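Local structure of transferrin (Manduca sexta, 6WB6) at residues D57-Y62 with F374-R379; A270-G275 with A336-V341. The protein binds a single ferric ion together with a carbonate anion and transports iron as a secreted insect transferrin. All coordinates share one frame; numbering follows the deposited sequence.

Contact 1. Residues D57-Y62 with F374-R379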
ATOM      1  N   ASP A  57       0.200   0.213  17.679  1.00 23.28           N
ATOM      2  CA  ASP A  57       0.852   1.487  17.455  1.00 18.69           C
ATOM      3  C   ASP A  57      -0.105   2.607  17.863  1.00 19.27           C
ATOM      4  O   ASP A  57      -1.309   2.380  17.993  1.00 22.47           O
ATOM      5  CB  ASP A  57       1.255   1.645  15.988  1.00 17.84           C
ATOM      6  CG  ASP A  57       2.185   0.537  15.492  1.00 24.37           C
ATOM      7  OD1 ASP A  57       3.050   0.033  16.252  1.00 22.86           O
ATOM      8  OD2 ASP A  57       2.059   0.186  14.308  1.00 20.17           O
ATOM      9  N   PRO A  58       0.406   3.830  18.053  1.00 22.40           N
ATOM     10  CA  PRO A  58      -0.485   4.976  18.326  1.00 21.31           C
ATOM     11  C   PRO A  58      -1.592   5.149  17.286  1.00 21.33           C
ATOM     12  O   PRO A  58      -2.737   5.477  17.617  1.00 18.68           O
ATOM     13  CB  PRO A  58       0.502   6.158  18.328  1.00 19.85           C
ATOM     14  CG  PRO A  58       1.856   5.541  18.608  1.00 23.35           C
ATOM     15  CD  PRO A  58       1.806   4.258  17.862  1.00 26.14           C
ATOM     16  N   GLU A  59      -1.267   4.921  16.021  1.00 15.93           N
ATOM     17  CA  GLU A  59      -2.281   4.918  14.979  1.00 23.05           C
ATOM     18  C   GLU A  59      -3.402   3.910  15.281  1.00 24.91           C
ATOM     19  O   GLU A  59      -4.569   4.159  14.962  1.00 21.33           O
ATOM     20  CB  GLU A  59      -1.616   4.620  13.628  1.00 16.52           C
ATOM     21  CG  GLU A  59      -0.673   5.726  13.088  1.00 19.51           C
ATOM     22  CD  GLU A  59       0.801   5.554  13.544  1.00 23.82           C
ATOM     23  OE1 GLU A  59       1.026   4.914  14.577  1.00 18.14           O
ATOM     24  OE2 GLU A  59       1.730   6.039  12.864  1.00 19.81           O
ATOM     25  N   ASP A  60      -3.066   2.755  15.878  1.00 22.59           N
ATOM     26  CA  ASP A  60      -4.082   1.752  16.195  1.00 26.31           C
ATOM     27  C   ASP A  60      -4.946   2.185  17.384  1.00 23.96           C
ATOM     28  O   ASP A  60      -6.160   1.945  17.404  1.00 21.79           O
ATOM     29  CB  ASP A  60      -3.410   0.396  16.469  1.00 18.47           C
ATOM     30  CG  ASP A  60      -2.571  -0.108  15.297  1.00 21.09           C
ATOM     31  OD1 ASP A  60      -3.025  -0.066  14.128  1.00 23.80           O
ATOM     32  OD2 ASP A  60      -1.429  -0.536  15.548  1.00 24.37           O
ATOM     33  N   MET A  61      -4.331   2.806  18.389  1.00 18.87           N
ATOM     34  CA  MET A  61      -5.083   3.377  19.502  1.00 27.37           C
ATOM     35  C   MET A  61      -6.133   4.340  18.989  1.00 25.15           C
ATOM     36  O   MET A  61      -7.287   4.328  19.438  1.00 19.84           O
ATOM     37  CB  MET A  61      -4.130   4.095  20.470  1.00 23.04           C
ATOM     38  CG  MET A  61      -3.030   3.178  21.023  1.00 29.73           C
ATOM     39  SD  MET A  61      -1.701   4.048  21.905  1.00 20.67           S
ATOM     40  CE  MET A  61      -0.469   2.744  22.071  1.00 22.82           C
ATOM     41  N   TYR A  62      -5.749   5.163  18.018  1.00 23.81           N
ATOM     42  CA  TYR A  62      -6.703   6.068  17.419  1.00 21.68           C
ATOM     43  C   TYR A  62      -7.850   5.301  16.780  1.00 20.83           C
ATOM     44  O   TYR A  62      -9.016   5.633  17.000  1.00 26.54           O
ATOM     45  CB  TYR A  62      -6.004   6.974  16.402  1.00 23.27           C
ATOM     46  CG  TYR A  62      -6.962   7.991  15.860  1.00 22.12           C
ATOM     47  CD1 TYR A  62      -7.172   9.185  16.531  1.00 25.72           C
ATOM     48  CD2 TYR A  62      -7.713   7.733  14.720  1.00 32.14           C
ATOM     49  CE1 TYR A  62      -8.053  10.107  16.069  1.00 24.59           C
ATOM     50  CE2 TYR A  62      -8.621   8.663  14.248  1.00 26.36           C
ATOM     51  CZ  TYR A  62      -8.779   9.850  14.932  1.00 25.84           C
ATOM     52  OH  TYR A  62      -9.667  10.793  14.498  1.00 28.09           O
ATOM     53  N   PHE A 374      -7.120   6.189   7.232  1.00 11.78           N
ATOM     54  CA  PHE A 374      -7.129   7.507   7.845  1.00 16.58           C
ATOM     55  C   PHE A 374      -6.180   7.563   9.031  1.00 19.42           C
ATOM     56  O   PHE A 374      -5.397   8.501   9.165  1.00 22.02           O
ATOM     57  CB  PHE A 374      -8.526   7.879   8.297  1.00 16.06           C
ATOM     58  CG  PHE A 374      -8.600   9.225   8.900  1.00 18.50           C
ATOM     59  CD1 PHE A 374      -8.703  10.338   8.099  1.00 20.24           C
ATOM     60  CD2 PHE A 374      -8.579   9.383  10.267  1.00 21.28           C
ATOM     61  CE1 PHE A 374      -8.778  11.587   8.629  1.00 20.09           C
ATOM     62  CE2 PHE A 374      -8.656  10.643  10.817  1.00 22.59           C
ATOM     63  CZ  PHE A 374      -8.760  11.748   9.990  1.00 22.20           C
ATOM     64  N   SER A 375      -6.256   6.572   9.921  1.00 17.09           N
ATOM     65  CA  SER A 375      -5.371   6.554  11.075  1.00 25.49           C
ATOM     66  C   SER A 375      -3.906   6.486  10.667  1.00 19.72           C
ATOM     67  O   SER A 375      -3.038   6.780  11.489  1.00 19.44           O
ATOM     68  CB  SER A 375      -5.706   5.367  11.987  1.00 14.72           C
ATOM     69  OG  SER A 375      -5.485   4.150  11.312  1.00 19.81           O
ATOM     70  N   ARG A 376      -3.614   6.073   9.435  1.00 18.97           N
ATOM     71  CA  ARG A 376      -2.249   5.922   8.953  1.00 23.57           C
ATOM     72  C   ARG A 376      -1.831   7.058   8.022  1.00 22.81           C
ATOM     73  O   ARG A 376      -0.925   6.881   7.203  1.00 18.69           O
ATOM     74  CB  ARG A 376      -2.102   4.586   8.245  1.00 18.07           C
ATOM     75  CG  ARG A 376      -2.203   3.375   9.181  1.00 23.99           C
ATOM     76  CD  ARG A 376      -0.909   3.141   9.949  1.00 21.72           C
ATOM     77  NE  ARG A 376      -1.127   2.255  11.096  1.00 19.39           N
ATOM     78  CZ  ARG A 376      -0.154   1.697  11.812  1.00 23.05           C
ATOM     79  NH1 ARG A 376       1.115   1.913  11.501  1.00 14.92           N
ATOM     80  NH2 ARG A 376      -0.459   0.901  12.831  1.00 29.53           N
ATOM     81  N   ASP A 377      -2.516   8.197   8.109  1.00 23.13           N
ATOM     82  CA  ASP A 377      -2.137   9.439   7.443  1.00 23.09           C
ATOM     83  C   ASP A 377      -2.229   9.356   5.924  1.00 23.89           C
ATOM     84  O   ASP A 377      -1.542  10.104   5.216  1.00 25.19           O
ATOM     85  CB  ASP A 377      -0.732   9.900   7.844  1.00 20.57           C
ATOM     86  CG  ASP A 377      -0.545  11.405   7.599  1.00 23.43           C
ATOM     87  OD1 ASP A 377      -1.364  12.176   8.133  1.00 30.82           O
ATOM     88  OD2 ASP A 377       0.347  11.803   6.832  1.00 20.00           O
ATOM     89  N   ILE A 378      -3.082   8.476   5.402  1.00 16.69           N
ATOM     90  CA  ILE A 378      -3.314   8.383   3.962  1.00 19.15           C
ATOM     91  C   ILE A 378      -4.519   9.249   3.648  1.00 22.85           C
ATOM     92  O   ILE A 378      -5.524   9.191   4.361  1.00 17.30           O
ATOM     93  CB  ILE A 378      -3.539   6.935   3.525  1.00 25.57           C
ATOM     94  CG1 ILE A 378      -2.301   6.107   3.844  1.00 19.39           C
ATOM     95  CG2 ILE A 378      -3.899   6.840   2.039  1.00 17.45           C
ATOM     96  CD1 ILE A 378      -2.470   4.647   3.430  1.00 22.92           C
ATOM     97  N   ARG A 379      -4.380  10.107   2.626  1.00 23.48           N
ATOM     98  CA  ARG A 379      -5.360  11.138   2.275  1.00 28.58           C
ATOM     99  C   ARG A 379      -5.372  11.204   0.753  1.00 23.51           C
ATOM    100  O   ARG A 379      -4.294  11.260   0.127  1.00 14.02           O
ATOM    101  CB  ARG A 379      -5.020  12.507   2.856  1.00 22.62           C
ATOM    102  CG  ARG A 379      -4.918  12.546   4.363  1.00 27.81           C
ATOM    103  CD  ARG A 379      -6.271  12.447   5.026  1.00 21.90           C
ATOM    104  NE  ARG A 379      -6.168  12.700   6.457  1.00 24.31           N
ATOM    105  CZ  ARG A 379      -5.769  11.807   7.365  1.00 23.22           C
ATOM    106  NH1 ARG A 379      -5.434  10.572   6.999  1.00 16.69           N
ATOM    107  NH2 ARG A 379      -5.717  12.157   8.650  1.00 17.70           N
TER
HETATM  108  O   HOH W   1      -3.636   2.000  12.061  1.00 17.05           O
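Arg-376, its chain bent at chi2 (-79°) to bring CD against Glu-59 CB, reaches two carboxylates at the start of helix 58-65. Its NH2 donates to Asp-57 OD2 at 3.0 Å, on the anti lone pair, and to Asp-60 OD1, also at 3.0 Å, from above that carboxylate's plane. Both acceptors sit at the guanidinium edge; a weak bond runs from Arg-376 NH1 to Asp-57 OD2. Glu-59 CB lies over one guanidinium face, 3.5 Å from Arg-376 NE, and the Glu-59 carboxylate stacks on it, 7° between planes; Glu-59 OE1, opposite in charge, is 4.3 Å from Arg-376 NH1, with no N-H pointing at it. A water joins Arg-376 NE, Asp-60 OD1 and Ser-375 OG, which also bonds to Phe-372 O. Tyr-62 CE2 meets Phe-374 CE2 at 4.0 Å, at the phenylalanine edge. An alanine in place of Arg-376 would probably leave Asp-57 and Asp-60 without this shared counter-charge. Asp-60 OD2 accepts from Asp-57 N and pairs with Arg-39; Asp-57, a predicted iron ligand, is here held by Arg-376. A Schellman motif, Asp-377 at C-prime, ends helix 360-375; the salt-bridge network joins that end, in the second transferrin-like half, to helix 58-65 in the first.

Contact 2. Residues A270-G275 with A336-V341. With NAG (2-acetamido-2-deoxy-beta-D-glucopyranose), chain C.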
ATOM      1  N   ALA A 270       5.105  14.985  20.092  1.00 19.20           N
ATOM      2  CA  ALA A 270       5.918  13.791  20.228  1.00 21.82           C
ATOM      3  C   ALA A 270       5.222  12.613  19.564  1.00 20.52           C
ATOM      4  O   ALA A 270       4.005  12.556  19.487  1.00 14.16           O
ATOM      5  CB  ALA A 270       6.178  13.460  21.697  1.00 17.29           C
ATOM      6  N   ARG A 271       6.002  11.684  19.063  1.00 14.02           N
ATOM      7  CA  ARG A 271       5.442  10.399  18.689  1.00 15.02           C
ATOM      8  C   ARG A 271       5.312   9.537  19.939  1.00 18.73           C
ATOM      9  O   ARG A 271       6.322   9.287  20.619  1.00 20.15           O
ATOM     10  CB  ARG A 271       6.303   9.719  17.658  1.00 21.11           C
ATOM     11  CG  ARG A 271       5.700   8.472  17.114  1.00 19.86           C
ATOM     12  CD  ARG A 271       6.600   7.959  16.061  1.00 16.58           C
ATOM     13  NE  ARG A 271       6.038   6.811  15.377  1.00 18.73           N
ATOM     14  CZ  ARG A 271       6.684   6.148  14.430  1.00 19.02           C
ATOM     15  NH1 ARG A 271       7.900   6.536  14.045  1.00 16.05           N
ATOM     16  NH2 ARG A 271       6.118   5.105  13.875  1.00 17.82           N
ATOM     17  N   PRO A 272       4.110   9.112  20.310  1.00 16.06           N
ATOM     18  CA  PRO A 272       3.969   8.287  21.505  1.00 17.41           C
ATOM     19  C   PRO A 272       4.550   6.908  21.267  1.00 14.68           C
ATOM     20  O   PRO A 272       4.665   6.448  20.129  1.00 23.12           O
ATOM     21  CB  PRO A 272       2.451   8.211  21.717  1.00 20.15           C
ATOM     22  CG  PRO A 272       1.846   9.189  20.736  1.00 14.88           C
ATOM     23  CD  PRO A 272       2.813   9.247  19.610  1.00 18.93           C
ATOM     24  N   TRP A 273       4.946   6.273  22.365  1.00 14.51           N
ATOM     25  CA  TRP A 273       5.370   4.882  22.327  1.00 14.79           C
ATOM     26  C   TRP A 273       4.236   3.984  21.882  1.00 15.50           C
ATOM     27  O   TRP A 273       3.065   4.238  22.165  1.00 14.95           O
ATOM     28  CB  TRP A 273       5.788   4.406  23.705  1.00 21.32           C
ATOM     29  CG  TRP A 273       7.001   5.036  24.299  1.00 18.08           C
ATOM     30  CD1 TRP A 273       7.036   5.834  25.387  1.00 19.97           C
ATOM     31  CD2 TRP A 273       8.354   4.871  23.866  1.00 18.72           C
ATOM     32  NE1 TRP A 273       8.328   6.191  25.670  1.00 20.63           N
ATOM     33  CE2 TRP A 273       9.162   5.612  24.749  1.00 19.32           C
ATOM     34  CE3 TRP A 273       8.960   4.181  22.813  1.00 19.72           C
ATOM     35  CZ2 TRP A 273      10.552   5.681  24.618  1.00 17.94           C
ATOM     36  CZ3 TRP A 273      10.354   4.252  22.677  1.00 21.95           C
ATOM     37  CH2 TRP A 273      11.131   4.998  23.579  1.00 16.77           C
ATOM     38  N   GLN A 274       4.605   2.876  21.260  1.00 17.80           N
ATOM     39  CA  GLN A 274       3.674   1.785  21.081  1.00 19.18           C
ATOM     40  C   GLN A 274       3.467   1.080  22.413  1.00 21.15           C
ATOM     41  O   GLN A 274       4.184   1.319  23.397  1.00 21.00           O
ATOM     42  CB  GLN A 274       4.193   0.768  20.078  1.00 24.03           C
ATOM     43  CG  GLN A 274       4.815   1.320  18.847  1.00 30.16           C
ATOM     44  CD  GLN A 274       5.936   0.437  18.407  1.00 30.37           C
ATOM     45  OE1 GLN A 274       6.852   0.175  19.173  1.00 24.30           O
ATOM     46  NE2 GLN A 274       5.850  -0.068  17.186  1.00 34.91           N
ATOM     47  N   GLY A 275       2.495   0.171  22.432  1.00 22.20           N
ATOM     48  CA  GLY A 275       2.274  -0.632  23.621  1.00 26.49           C
ATOM     49  C   GLY A 275       1.127  -1.610  23.477  1.00 19.20           C
ATOM     50  O   GLY A 275       0.886  -2.139  22.390  1.00 21.11           O
ATOM     51  N   ALA A 336       0.556  13.798  23.808  1.00 22.77           N
ATOM     52  CA  ALA A 336       1.685  13.922  22.919  1.00 27.83           C
ATOM     53  C   ALA A 336       1.449  14.989  21.863  1.00 28.00           C
ATOM     54  O   ALA A 336       2.356  15.259  21.073  1.00 20.08           O
ATOM     55  CB  ALA A 336       1.972  12.585  22.245  1.00 16.03           C
ATOM     56  N   ASN A 337       0.271  15.626  21.881  1.00 19.85           N
ATOM     57  CA  ASN A 337      -0.244  16.418  20.762  1.00 26.40           C
ATOM     58  C   ASN A 337      -0.340  15.590  19.487  1.00 22.03           C
ATOM     59  O   ASN A 337      -0.229  16.111  18.380  1.00 21.14           O
ATOM     60  CB  ASN A 337       0.607  17.657  20.509  1.00 19.66           C
ATOM     61  CG  ASN A 337       0.542  18.646  21.656  1.00 25.16           C
ATOM     62  OD1 ASN A 337      -0.459  18.733  22.365  1.00 32.06           O
ATOM     63  ND2 ASN A 337       1.607  19.398  21.844  1.00 24.57           N
ATOM     64  N   TYR A 338      -0.537  14.289  19.620  1.00 16.70           N
ATOM     65  CA  TYR A 338      -0.436  13.432  18.451  1.00 15.47           C
ATOM     66  C   TYR A 338      -1.786  13.128  17.824  1.00 14.84           C
ATOM     67  O   TYR A 338      -1.823  12.647  16.692  1.00 20.64           O
ATOM     68  CB  TYR A 338       0.294  12.130  18.824  1.00 17.72           C
ATOM     69  CG  TYR A 338       0.854  11.395  17.641  1.00 16.66           C
ATOM     70  CD1 TYR A 338       1.977  11.863  16.990  1.00 15.21           C
ATOM     71  CD2 TYR A 338       0.263  10.232  17.177  1.00 21.06           C
ATOM     72  CE1 TYR A 338       2.506  11.192  15.920  1.00 19.42           C
ATOM     73  CE2 TYR A 338       0.780   9.554  16.088  1.00 22.37           C
ATOM     74  CZ  TYR A 338       1.916  10.043  15.473  1.00 17.02           C
ATOM     75  OH  TYR A 338       2.440   9.405  14.388  1.00 16.85           O
ATOM     76  N   THR A 339      -2.892  13.371  18.524  1.00 18.08           N
ATOM     77  CA  THR A 339      -4.190  13.202  17.871  1.00 20.91           C
ATOM     78  C   THR A 339      -4.324  14.196  16.725  1.00 17.54           C
ATOM     79  O   THR A 339      -4.781  13.843  15.632  1.00 18.85           O
ATOM     80  CB  THR A 339      -5.326  13.385  18.878  1.00 21.59           C
ATOM     81  OG1 THR A 339      -5.033  12.670  20.082  1.00 24.62           O
ATOM     82  CG2 THR A 339      -6.644  12.871  18.282  1.00 17.74           C
ATOM     83  N   GLU A 340      -3.883  15.437  16.962  1.00 20.69           N
ATOM     84  CA  GLU A 340      -3.813  16.464  15.920  1.00 19.62           C
ATOM     85  C   GLU A 340      -3.122  15.948  14.675  1.00 20.61           C
ATOM     86  O   GLU A 340      -3.600  16.143  13.546  1.00 20.15           O
ATOM     87  CB  GLU A 340      -3.043  17.681  16.450  1.00 27.71           C
ATOM     88  CG  GLU A 340      -3.685  18.373  17.614  1.00 40.02           C
ATOM     89  CD  GLU A 340      -2.780  19.441  18.219  1.00 42.74           C
ATOM     90  OE1 GLU A 340      -2.449  20.417  17.512  1.00 32.99           O
ATOM     91  OE2 GLU A 340      -2.395  19.285  19.398  1.00 41.98           O
ATOM     92  N   VAL A 341      -1.966  15.309  14.871  1.00 18.85           N
ATOM     93  CA  VAL A 341      -1.186  14.762  13.764  1.00 14.51           C
ATOM     94  C   VAL A 341      -1.968  13.671  13.053  1.00 18.97           C
ATOM     95  O   VAL A 341      -2.035  13.624  11.823  1.00 18.96           O
ATOM     96  CB  VAL A 341       0.156  14.228  14.296  1.00 13.97           C
ATOM     97  CG1 VAL A 341       1.007  13.727  13.175  1.00 15.38           C
ATOM     98  CG2 VAL A 341       0.883  15.296  15.070  1.00 15.03           C
TER
HETATM   99  C1  NAG C   1       1.552  20.358  22.902  1.00 28.12           C
HETATM  100  C2  NAG C   1       2.895  20.477  23.599  1.00 31.01           C
HETATM  101  C3  NAG C   1       3.017  21.684  24.537  1.00 33.23           C
HETATM  102  C4  NAG C   1       2.393  22.959  23.961  1.00 36.92           C
HETATM  103  C5  NAG C   1       1.101  22.683  23.195  1.00 36.64           C
HETATM  104  C6  NAG C   1       0.747  23.880  22.343  1.00 34.71           C
HETATM  105  C7  NAG C   1       3.895  18.243  23.851  1.00 30.69           C
HETATM  106  C8  NAG C   1       4.136  17.154  24.850  1.00 26.39           C
HETATM  107  N2  NAG C   1       3.154  19.246  24.320  1.00 24.59           N
HETATM  108  O3  NAG C   1       4.423  21.883  24.751  1.00 32.82           O
HETATM  109  O4  NAG C   1       1.978  23.874  24.985  1.00 32.31           O
HETATM  110  O5  NAG C   1       1.210  21.587  22.290  1.00 30.68           O
HETATM  111  O6  NAG C   1       1.869  24.098  21.495  1.00 31.64           O
HETATM  112  O7  NAG C   1       4.361  18.199  22.721  1.00 24.52           O
HETATM  113  O   HOH W   2       3.070   6.611  15.553  1.00 16.72           O
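Pro-272 sets its CD over one face of the Tyr-338 ring in a CH-pi contact, 3.7 Å from the ring centroid and 18° off its normal. The two side chains cross at about a right angle. Tyr-338 CG, anti to the backbone N (chi1 -161°), is thereby placed next to Pro-272 CD and is the ring atom nearest to it, while Val-341 CB lies over the opposite face of the ring. The apolar packing continues through Ala-336, whose CB touches Pro-272 CG at 3.7 Å and Ala-270 CB at 4.3 Å.

One backbone hydrogen bond crosses the contact, from Ala-270 N to Ala-336 O at 2.9 Å. Its acceptor precedes Asn-337, whose positive phi belongs to the Schellman motif closing helix 329-334; helix 338-342 follows at once. The bond thus fixes the turn between two short helices against strand 269-271, part of the mixed sheet that also holds strand 90-97.

Polar links lead on to the iron site. A water accepts from Arg-271 NE at 3.0 Å and donates to Tyr-338 OH at 3.1 Å. The same hydroxyl bonds to Asn-121, and Arg-271 NH1 to Tyr-90 OH; Tyr-90 is an iron ligand. Arg-271 extends through four near-trans torsions into the carbonate pocket, its side chain about 4 Å from the ferric ion.

The covalent link is at Asn-337: its ND2 is bonded to C1 of an N-acetylglucosamine, and the same nitrogen donates to Trp-268 O, tethering the sugar-bearing amide to the residue before strand 269-271.

From the N terminus the chain first passes 57-62, at the start of helix 58-65, then strand 269-271 and the loop after it. Contact 2 closes a loop of 60 residues when the chain returns at 336-341. Contact 1 closes only later, at 374-379, across 311 residues, so contact 2 is nested inside its loop. Their centres are 10 Å apart and they touch: Asp-57 OD1 probably hydrogen-bonds to Gln-274 NE2 at 3.0 Å, and Pro-58 packs on Pro-272. Contact 2 works within the first transferrin-like half, whereas contact 1 ties that half to helix 360-375 of the second.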